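Local coordinates for protein chlorite Dismutase (Nitrobacter winogradskyi, PDB 3QPI) that breaks down chlorite to chloride and molecular oxygen with the help of a heme b cofactor, at residues I88-S93 and T169-E174; R84-P89 and T143-A148. All blocks are in the same frame, centred on the assembly; numbering follows the deposited sequence.

Overall arrangement
From the N terminus, the chain first lays down strands 4-9, 14-23, 32-37 and 50-54 before it enters strand 84-92, from which both contacts start. Interaction 2 uses the first part of that strand and closes its loop at strand 141-147, after two helices and strand 126-131. Interaction 1 uses the second part and closes later, at the start of the last strand, 171-181, once helix 152-163 has been made. Since interaction 2 both opens and closes before interaction 1, the two loops cross; they share Ile88 and Pro89. Strand 84-92 thus lies between strands 141-147 and 171-181 in one antiparallel sheet, and both contacts touch the heme.

Interaction 1 of 2, residues I88-S93 and T169-E174; sequences IPIRKS and TYVERE. With HEM (protoporphyrin IX containing Fe), chain C.
Over one face of the Arg91 guanidinium sits Glu172 OE1, 3.2 Å above its centre, while Arg173 CB lies at the edge. Because OE1 is not in the plane, the Arg91 NH1 to Glu172 OE1 salt bridge (3.4 Å) rests on charge, no N-H being aimed at it; guanidinium and carboxylate stand 86° apart. An alanine in place of Arg91 would probably leave the Glu172 carboxylate without this opposite charge and its oxygen without the flat group it lies against, though the CB contact with Arg173 would remain. The Tyr170 ring meets Ser93 OG at its edge, 3.8 Å from CD1. Below lies a classic beta bulge: Glu172 and Arg173 together stand opposite Arg91, whose O takes a bond from Glu172 N at 2.8 Å and a weak one from Arg173 N. With CG anti to the carbonyl carbon (chi1 -64°) and an extended chain, Lys92 carries NZ to 2.8 Å from heme propionate O2D and forms a salt bridge with Glu167. On the heme side Glu174 runs alongside Ile90, its OE2 salt-bridged to Arg163 and hydrogen-bonded to Trp168 NE1. Strand 14-23 flanks 171-174 through Ile23, helix 152-163 packs on Ile88, and Ser93 caps helix 94-98.

Interaction 2 of 2, residues R84-P89 and T143-A148; sequences RAALIP and TWFEYA. With HEM (protoporphyrin IX containing Fe), chain C.
Thr143 OG1 donates to Ile88 O at 2.6 Å, in the carbonyl plane and on a lone pair. Thr143 N reaches the same oxygen from above that plane, at 3.2 Å, so two donors of one residue grip it. This closes one end of a regular antiparallel pairing in the sheet of the ferredoxin-like, dimeric alpha-beta barrel fold, where Ile88, Ala86 and Arg84 form hydrogen-bonded pairs with Thr143, Phe145 and Tyr147. Trp144 NE1 is bonded in its ring plane to Glu146 OE2 at 2.9 Å, probably fixing the indole's rotation; Gly78 N holds the other carboxylate oxygen. Leu87 CB meets that indole at its edge, and Ala85 CB lies 3.6 Å from its CH2 atom. Toward the heme, Phe145 points its ring tip at a pyrrole, CZ coming 3.1 Å from heme C2C, while Thr143 CG2 approaches the meso carbon CHD. Phe155 of helix 152-163 stacks on Tyr147 and touches Phe145 and Ala86. With CG between the backbone N and the carbonyl carbon (chi1 43°), the Tyr147 ring lies across the partner strand, Arg84 O 4.0 Å above its centre. Beyond it a water donates to Ala85 O at 3.0 Å and is hydrogen-bonded to Tyr147 OH.

Interaction 1 of 2, residues I88-S93 and T169-E174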
loop_
_atom_site.group_PDB
_atom_site.type_symbol
_atom_site.label_atom_id
_atom_site.label_comp_id
_atom_site.label_asym_id
_atom_site.label_seq_id
_atom_site.Cartn_x
_atom_site.Cartn_y
_atom_site.Cartn_z
ATOM N N ILE A 88 3.235 3.001 -0.769
ATOM C CA ILE A 88 2.457 4.054 -0.121
ATOM C C ILE A 88 2.256 3.746 1.373
ATOM O O ILE A 88 1.371 2.963 1.750
ATOM C CB ILE A 88 1.110 4.274 -0.829
ATOM C CG1 ILE A 88 1.324 4.600 -2.321
ATOM C CG2 ILE A 88 0.307 5.408 -0.153
ATOM C CD1 ILE A 88 0.032 4.590 -3.134
ATOM N N PRO A 89 3.105 4.349 2.223
ATOM C CA PRO A 89 2.987 4.250 3.684
ATOM C C PRO A 89 1.805 5.074 4.161
ATOM O O PRO A 89 1.619 6.200 3.673
ATOM C CB PRO A 89 4.301 4.849 4.199
ATOM C CG PRO A 89 5.205 4.949 2.958
ATOM C CD PRO A 89 4.283 5.133 1.821
ATOM N N ILE A 90 1.005 4.509 5.064
ATOM C CA ILE A 90 -0.239 5.153 5.514
ATOM C C ILE A 90 -0.425 5.026 7.029
ATOM O O ILE A 90 -0.117 3.991 7.620
ATOM C CB ILE A 90 -1.482 4.550 4.804
ATOM C CG1 ILE A 90 -1.595 5.094 3.377
ATOM C CG2 ILE A 90 -2.790 4.826 5.611
ATOM C CD1 ILE A 90 -2.437 4.207 2.467
ATOM N N ARG A 91 -0.900 6.100 7.645
ATOM C CA ARG A 91 -1.243 6.079 9.055
ATOM C C ARG A 91 -2.653 6.604 9.211
ATOM O O ARG A 91 -2.975 7.673 8.694
ATOM C CB ARG A 91 -0.286 6.927 9.908
ATOM C CG ARG A 91 -0.681 6.888 11.390
ATOM C CD ARG A 91 0.374 7.415 12.339
ATOM N NE ARG A 91 0.842 8.742 11.957
ATOM C CZ ARG A 91 1.239 9.677 12.822
ATOM N NH1 ARG A 91 1.221 9.421 14.135
ATOM N NH2 ARG A 91 1.645 10.872 12.375
ATOM N N LYS A 92 -3.491 5.834 9.900
ATOM C CA LYS A 92 -4.848 6.265 10.198
ATOM C C LYS A 92 -4.908 6.892 11.608
ATOM O O LYS A 92 -4.015 6.661 12.446
ATOM C CB LYS A 92 -5.842 5.108 10.027
ATOM C CG LYS A 92 -5.918 4.598 8.566
ATOM C CD LYS A 92 -7.001 3.539 8.409
ATOM C CE LYS A 92 -7.170 3.092 6.950
ATOM N NZ LYS A 92 -8.342 2.174 6.800
ATOM N N SER A 93 -5.941 7.706 11.839
ATOM C CA SER A 93 -6.080 8.491 13.064
ATOM C C SER A 93 -6.530 7.672 14.258
ATOM O O SER A 93 -7.131 6.591 14.115
ATOM C CB SER A 93 -7.116 9.592 12.863
ATOM O OG SER A 93 -8.391 9.033 12.588
ATOM N N THR A 169 -10.799 9.721 4.831
ATOM C CA THR A 169 -10.898 10.888 5.701
ATOM C C THR A 169 -10.215 10.598 7.022
ATOM O O THR A 169 -9.902 11.520 7.772
ATOM C CB THR A 169 -12.369 11.321 5.985
ATOM O OG1 THR A 169 -13.044 10.275 6.685
ATOM C CG2 THR A 169 -13.120 11.634 4.697
ATOM N N TYR A 170 -9.976 9.318 7.307
ATOM C CA TYR A 170 -9.265 8.928 8.518
ATOM C C TYR A 170 -7.730 8.808 8.352
ATOM O O TYR A 170 -7.023 8.500 9.322
ATOM C CB TYR A 170 -9.808 7.587 9.032
ATOM C CG TYR A 170 -11.243 7.656 9.486
ATOM C CD1 TYR A 170 -11.565 8.013 10.801
ATOM C CD2 TYR A 170 -12.279 7.363 8.612
ATOM C CE1 TYR A 170 -12.901 8.087 11.230
ATOM C CE2 TYR A 170 -13.623 7.441 9.031
ATOM C CZ TYR A 170 -13.914 7.796 10.337
ATOM O OH TYR A 170 -15.225 7.865 10.731
ATOM N N VAL A 171 -7.209 9.029 7.145
ATOM C CA VAL A 171 -5.755 8.970 6.953
ATOM C C VAL A 171 -5.094 10.279 7.371
ATOM O O VAL A 171 -5.474 11.339 6.903
ATOM C CB VAL A 171 -5.382 8.648 5.495
ATOM C CG1 VAL A 171 -3.868 8.763 5.277
ATOM C CG2 VAL A 171 -5.874 7.265 5.136
ATOM N N GLU A 172 -4.107 10.209 8.249
ATOM C CA GLU A 172 -3.488 11.424 8.765
ATOM C C GLU A 172 -2.028 11.572 8.349
ATOM O O GLU A 172 -1.430 12.633 8.538
ATOM C CB GLU A 172 -3.602 11.483 10.296
ATOM C CG GLU A 172 -2.747 10.452 11.041
ATOM C CD GLU A 172 -2.891 10.578 12.555
ATOM O OE1 GLU A 172 -1.963 10.194 13.292
ATOM O OE2 GLU A 172 -3.947 11.068 13.012
ATOM N N ARG A 173 -1.442 10.504 7.820
ATOM C CA ARG A 173 -0.150 10.620 7.176
ATOM C C ARG A 173 -0.069 9.631 6.021
ATOM O O ARG A 173 -0.496 8.489 6.147
ATOM C CB ARG A 173 1.000 10.406 8.161
ATOM C CG ARG A 173 2.369 10.729 7.578
ATOM C CD ARG A 173 3.519 10.534 8.580
ATOM N NE ARG A 173 4.807 10.863 7.956
ATOM C CZ ARG A 173 6.007 10.482 8.403
ATOM N NH1 ARG A 173 6.118 9.755 9.509
ATOM N NH2 ARG A 173 7.109 10.832 7.735
ATOM N N GLU A 174 0.499 10.082 4.903
ATOM C CA GLU A 174 0.555 9.292 3.692
ATOM C C GLU A 174 1.597 9.867 2.759
ATOM O O GLU A 174 1.658 11.074 2.553
ATOM C CB GLU A 174 -0.814 9.295 3.006
ATOM C CG GLU A 174 -0.888 8.513 1.713
ATOM C CD GLU A 174 -2.312 8.361 1.238
ATOM O OE1 GLU A 174 -3.152 9.182 1.645
ATOM O OE2 GLU A 174 -2.613 7.414 0.494
HETATM C CHA HEM C . -6.700 -3.239 2.701
HETATM C CHB HEM C . -7.905 -4.742 -1.680
HETATM C CHC HEM C . -5.568 -0.947 -3.626
HETATM C CHD HEM C . -4.656 0.646 0.732
HETATM C C1A HEM C . -7.186 -3.934 1.646
HETATM C C2A HEM C . -7.917 -5.179 1.825
HETATM C C3A HEM C . -8.265 -5.647 0.610
HETATM C C4A HEM C . -7.756 -4.673 -0.353
HETATM C CMA HEM C . -9.089 -6.955 0.319
HETATM C CAA HEM C . -8.218 -5.740 3.223
HETATM C CBA HEM C . -7.243 -6.810 3.694
HETATM C CGA HEM C . -7.823 -7.361 4.981
HETATM O O1A HEM C . -7.199 -7.082 6.022
HETATM O O2A HEM C . -8.899 -8.040 4.983
HETATM C C1B HEM C . -7.345 -3.834 -2.512
HETATM C C2B HEM C . -7.330 -4.030 -3.940
HETATM C C3B HEM C . -6.654 -3.016 -4.463
HETATM C C4B HEM C . -6.247 -2.123 -3.396
HETATM C CMB HEM C . -7.919 -5.212 -4.750
HETATM C CAB HEM C . -6.419 -2.853 -5.982
HETATM C CBB HEM C . -5.181 -2.636 -6.433
HETATM C C1C HEM C . -5.130 -0.150 -2.640
HETATM C C2C HEM C . -4.375 1.099 -2.753
HETATM C C3C HEM C . -4.105 1.496 -1.511
HETATM C C4C HEM C . -4.718 0.537 -0.610
HETATM C CMC HEM C . -3.922 1.741 -4.086
HETATM C CAC HEM C . -3.367 2.745 -0.999
HETATM C CBC HEM C . -3.343 3.852 -1.753
HETATM C C1D HEM C . -5.060 -0.234 1.655
HETATM C C2D HEM C . -4.887 -0.031 3.073
HETATM C C3D HEM C . -5.533 -1.274 3.670
HETATM C C4D HEM C . -6.032 -2.047 2.558
HETATM C CMD HEM C . -4.207 1.133 3.865
HETATM C CAD HEM C . -5.668 -1.630 5.156
HETATM C CBD HEM C . -7.050 -1.118 5.590
HETATM C CGD HEM C . -7.189 -1.273 7.088
HETATM O O1D HEM C . -6.979 -2.404 7.583
HETATM O O2D HEM C . -7.509 -0.270 7.787
HETATM N NA HEM C . -7.068 -3.627 0.279
HETATM N NB HEM C . -6.676 -2.655 -2.182
HETATM N NC HEM C . -5.329 -0.457 -1.323
HETATM N ND HEM C . -5.753 -1.426 1.377
HETATM FE FE HEM C . -6.284 -1.842 -0.404
#

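Interaction 2 of 2, residues R84-P89 and T143-A148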
loop_
_atom_site.group_PDB
_atom_site.type_symbol
_atom_site.label_atom_id
_atom_site.label_comp_id
_atom_site.label_asym_id
_atom_site.label_seq_id
_atom_site.Cartn_x
_atom_site.Cartn_y
_atom_site.Cartn_z
ATOM N N ARG A 84 7.103 -1.515 -12.895
ATOM C CA ARG A 84 6.858 -0.266 -12.189
ATOM C C ARG A 84 6.197 -0.659 -10.899
ATOM O O ARG A 84 5.539 -1.705 -10.824
ATOM C CB ARG A 84 5.947 0.686 -13.000
ATOM C CG ARG A 84 6.591 1.252 -14.304
ATOM C CD ARG A 84 7.756 2.207 -14.018
ATOM N NE ARG A 84 8.459 2.624 -15.237
ATOM C CZ ARG A 84 9.464 1.951 -15.812
ATOM N NH1 ARG A 84 9.913 0.799 -15.299
ATOM N NH2 ARG A 84 10.042 2.438 -16.903
ATOM N N ALA A 85 6.378 0.162 -9.878
ATOM C CA ALA A 85 5.806 -0.153 -8.586
ATOM C C ALA A 85 5.559 1.113 -7.781
ATOM O O ALA A 85 6.067 2.205 -8.121
ATOM C CB ALA A 85 6.744 -1.113 -7.829
ATOM N N ALA A 86 4.768 0.962 -6.720
ATOM C CA ALA A 86 4.510 2.042 -5.785
ATOM C C ALA A 86 4.552 1.517 -4.358
ATOM O O ALA A 86 4.093 0.414 -4.054
ATOM C CB ALA A 86 3.147 2.700 -6.060
ATOM N N LEU A 87 5.112 2.338 -3.490
ATOM C CA LEU A 87 5.094 2.092 -2.069
ATOM C C LEU A 87 4.359 3.273 -1.432
ATOM O O LEU A 87 4.798 4.423 -1.565
ATOM C CB LEU A 87 6.528 1.986 -1.547
ATOM C CG LEU A 87 6.689 1.858 -0.017
ATOM C CD1 LEU A 87 6.038 0.595 0.516
ATOM C CD2 LEU A 87 8.148 1.879 0.331
ATOM N N ILE A 88 3.235 3.001 -0.769
ATOM C CA ILE A 88 2.457 4.054 -0.121
ATOM C C ILE A 88 2.256 3.746 1.373
ATOM O O ILE A 88 1.371 2.963 1.750
ATOM C CB ILE A 88 1.110 4.274 -0.829
ATOM C CG1 ILE A 88 1.324 4.600 -2.321
ATOM C CG2 ILE A 88 0.307 5.408 -0.153
ATOM C CD1 ILE A 88 0.032 4.590 -3.134
ATOM N N PRO A 89 3.105 4.349 2.223
ATOM C CA PRO A 89 2.987 4.250 3.684
ATOM C C PRO A 89 1.805 5.074 4.161
ATOM O O PRO A 89 1.619 6.200 3.673
ATOM C CB PRO A 89 4.301 4.849 4.199
ATOM C CG PRO A 89 5.205 4.949 2.958
ATOM C CD PRO A 89 4.283 5.133 1.821
ATOM N N THR A 143 1.811 -0.180 1.915
ATOM C CA THR A 143 1.083 -0.733 0.788
ATOM C C THR A 143 2.039 -0.761 -0.402
ATOM O O THR A 143 2.742 0.210 -0.675
ATOM C CB THR A 143 -0.238 0.054 0.496
ATOM O OG1 THR A 143 0.035 1.427 0.173
ATOM C CG2 THR A 143 -1.155 -0.002 1.714
ATOM N N TRP A 144 2.085 -1.907 -1.064
ATOM C CA TRP A 144 3.062 -2.188 -2.101
ATOM C C TRP A 144 2.296 -2.664 -3.323
ATOM O O TRP A 144 1.430 -3.551 -3.212
ATOM C CB TRP A 144 4.030 -3.279 -1.620
ATOM C CG TRP A 144 4.946 -3.739 -2.684
ATOM C CD1 TRP A 144 4.889 -4.919 -3.366
ATOM C CD2 TRP A 144 6.050 -3.005 -3.230
ATOM N NE1 TRP A 144 5.894 -4.972 -4.298
ATOM C CE2 TRP A 144 6.624 -3.812 -4.241
ATOM C CE3 TRP A 144 6.604 -1.742 -2.966
ATOM C CZ2 TRP A 144 7.743 -3.405 -4.990
ATOM C CZ3 TRP A 144 7.714 -1.328 -3.715
ATOM C CH2 TRP A 144 8.277 -2.168 -4.714
ATOM N N PHE A 145 2.604 -2.055 -4.472
ATOM C CA PHE A 145 1.912 -2.330 -5.727
ATOM C C PHE A 145 2.917 -2.463 -6.872
ATOM O O PHE A 145 3.906 -1.723 -6.928
ATOM C CB PHE A 145 0.926 -1.178 -6.039
ATOM C CG PHE A 145 0.005 -0.879 -4.903
ATOM C CD1 PHE A 145 -1.150 -1.624 -4.729
ATOM C CD2 PHE A 145 0.320 0.108 -3.978
ATOM C CE1 PHE A 145 -1.974 -1.382 -3.663
ATOM C CE2 PHE A 145 -0.493 0.351 -2.904
ATOM C CZ PHE A 145 -1.655 -0.384 -2.745
ATOM N N GLU A 146 2.639 -3.381 -7.791
ATOM C CA GLU A 146 3.473 -3.592 -8.963
ATOM C C GLU A 146 2.595 -3.650 -10.187
ATOM O O GLU A 146 1.515 -4.252 -10.139
ATOM C CB GLU A 146 4.230 -4.918 -8.864
ATOM C CG GLU A 146 5.035 -5.064 -7.631
ATOM C CD GLU A 146 5.842 -6.370 -7.599
ATOM O OE1 GLU A 146 5.686 -7.240 -8.502
ATOM O OE2 GLU A 146 6.629 -6.515 -6.649
ATOM N N TYR A 147 3.075 -3.067 -11.288
ATOM C CA TYR A 147 2.304 -3.012 -12.537
ATOM C C TYR A 147 3.195 -2.707 -13.737
ATOM O O TYR A 147 4.301 -2.188 -13.590
ATOM C CB TYR A 147 1.218 -1.947 -12.435
ATOM C CG TYR A 147 1.705 -0.674 -11.790
ATOM C CD1 TYR A 147 1.676 -0.524 -10.407
ATOM C CD2 TYR A 147 2.199 0.374 -12.548
ATOM C CE1 TYR A 147 2.123 0.630 -9.801
ATOM C CE2 TYR A 147 2.645 1.552 -11.939
ATOM C CZ TYR A 147 2.605 1.671 -10.559
ATOM O OH TYR A 147 3.054 2.824 -9.921
ATOM N N ALA A 148 2.703 -3.029 -14.926
ATOM C CA ALA A 148 3.401 -2.688 -16.161
ATOM C C ALA A 148 3.376 -1.176 -16.361
ATOM O O ALA A 148 2.450 -0.510 -15.897
ATOM C CB ALA A 148 2.761 -3.409 -17.343
HETATM C CHA HEM C . -6.700 -3.239 2.701
HETATM C CHB HEM C . -7.905 -4.742 -1.680
HETATM C CHC HEM C . -5.568 -0.947 -3.626
HETATM C CHD HEM C . -4.656 0.646 0.732
HETATM C C1A HEM C . -7.186 -3.934 1.646
HETATM C C2A HEM C . -7.917 -5.179 1.825
HETATM C C3A HEM C . -8.265 -5.647 0.610
HETATM C C4A HEM C . -7.756 -4.673 -0.353
HETATM C CMA HEM C . -9.089 -6.955 0.319
HETATM C CAA HEM C . -8.218 -5.740 3.223
HETATM C CBA HEM C . -7.243 -6.810 3.694
HETATM C CGA HEM C . -7.823 -7.361 4.981
HETATM O O1A HEM C . -7.199 -7.082 6.022
HETATM O O2A HEM C . -8.899 -8.040 4.983
HETATM C C1B HEM C . -7.345 -3.834 -2.512
HETATM C C2B HEM C . -7.330 -4.030 -3.940
HETATM C C3B HEM C . -6.654 -3.016 -4.463
HETATM C C4B HEM C . -6.247 -2.123 -3.396
HETATM C CMB HEM C . -7.919 -5.212 -4.750
HETATM C CAB HEM C . -6.419 -2.853 -5.982
HETATM C CBB HEM C . -5.181 -2.636 -6.433
HETATM C C1C HEM C . -5.130 -0.150 -2.640
HETATM C C2C HEM C . -4.375 1.099 -2.753
HETATM C C3C HEM C . -4.105 1.496 -1.511
HETATM C C4C HEM C . -4.718 0.537 -0.610
HETATM C CMC HEM C . -3.922 1.741 -4.086
HETATM C CAC HEM C . -3.367 2.745 -0.999
HETATM C CBC HEM C . -3.343 3.852 -1.753
HETATM C C1D HEM C . -5.060 -0.234 1.655
HETATM C C2D HEM C . -4.887 -0.031 3.073
HETATM C C3D HEM C . -5.533 -1.274 3.670
HETATM C C4D HEM C . -6.032 -2.047 2.558
HETATM C CMD HEM C . -4.207 1.133 3.865
HETATM C CAD HEM C . -5.668 -1.630 5.156
HETATM C CBD HEM C . -7.050 -1.118 5.590
HETATM C CGD HEM C . -7.189 -1.273 7.088
HETATM O O1D HEM C . -6.979 -2.404 7.583
HETATM O O2D HEM C . -7.509 -0.270 7.787
HETATM N NA HEM C . -7.068 -3.627 0.279
HETATM N NB HEM C . -6.676 -2.655 -2.182
HETATM N NC HEM C . -5.329 -0.457 -1.323
HETATM N ND HEM C . -5.753 -1.426 1.377
HETATM FE FE HEM C . -6.284 -1.842 -0.404
HETATM O O HOH W 1 6.103 3.561 -10.741
#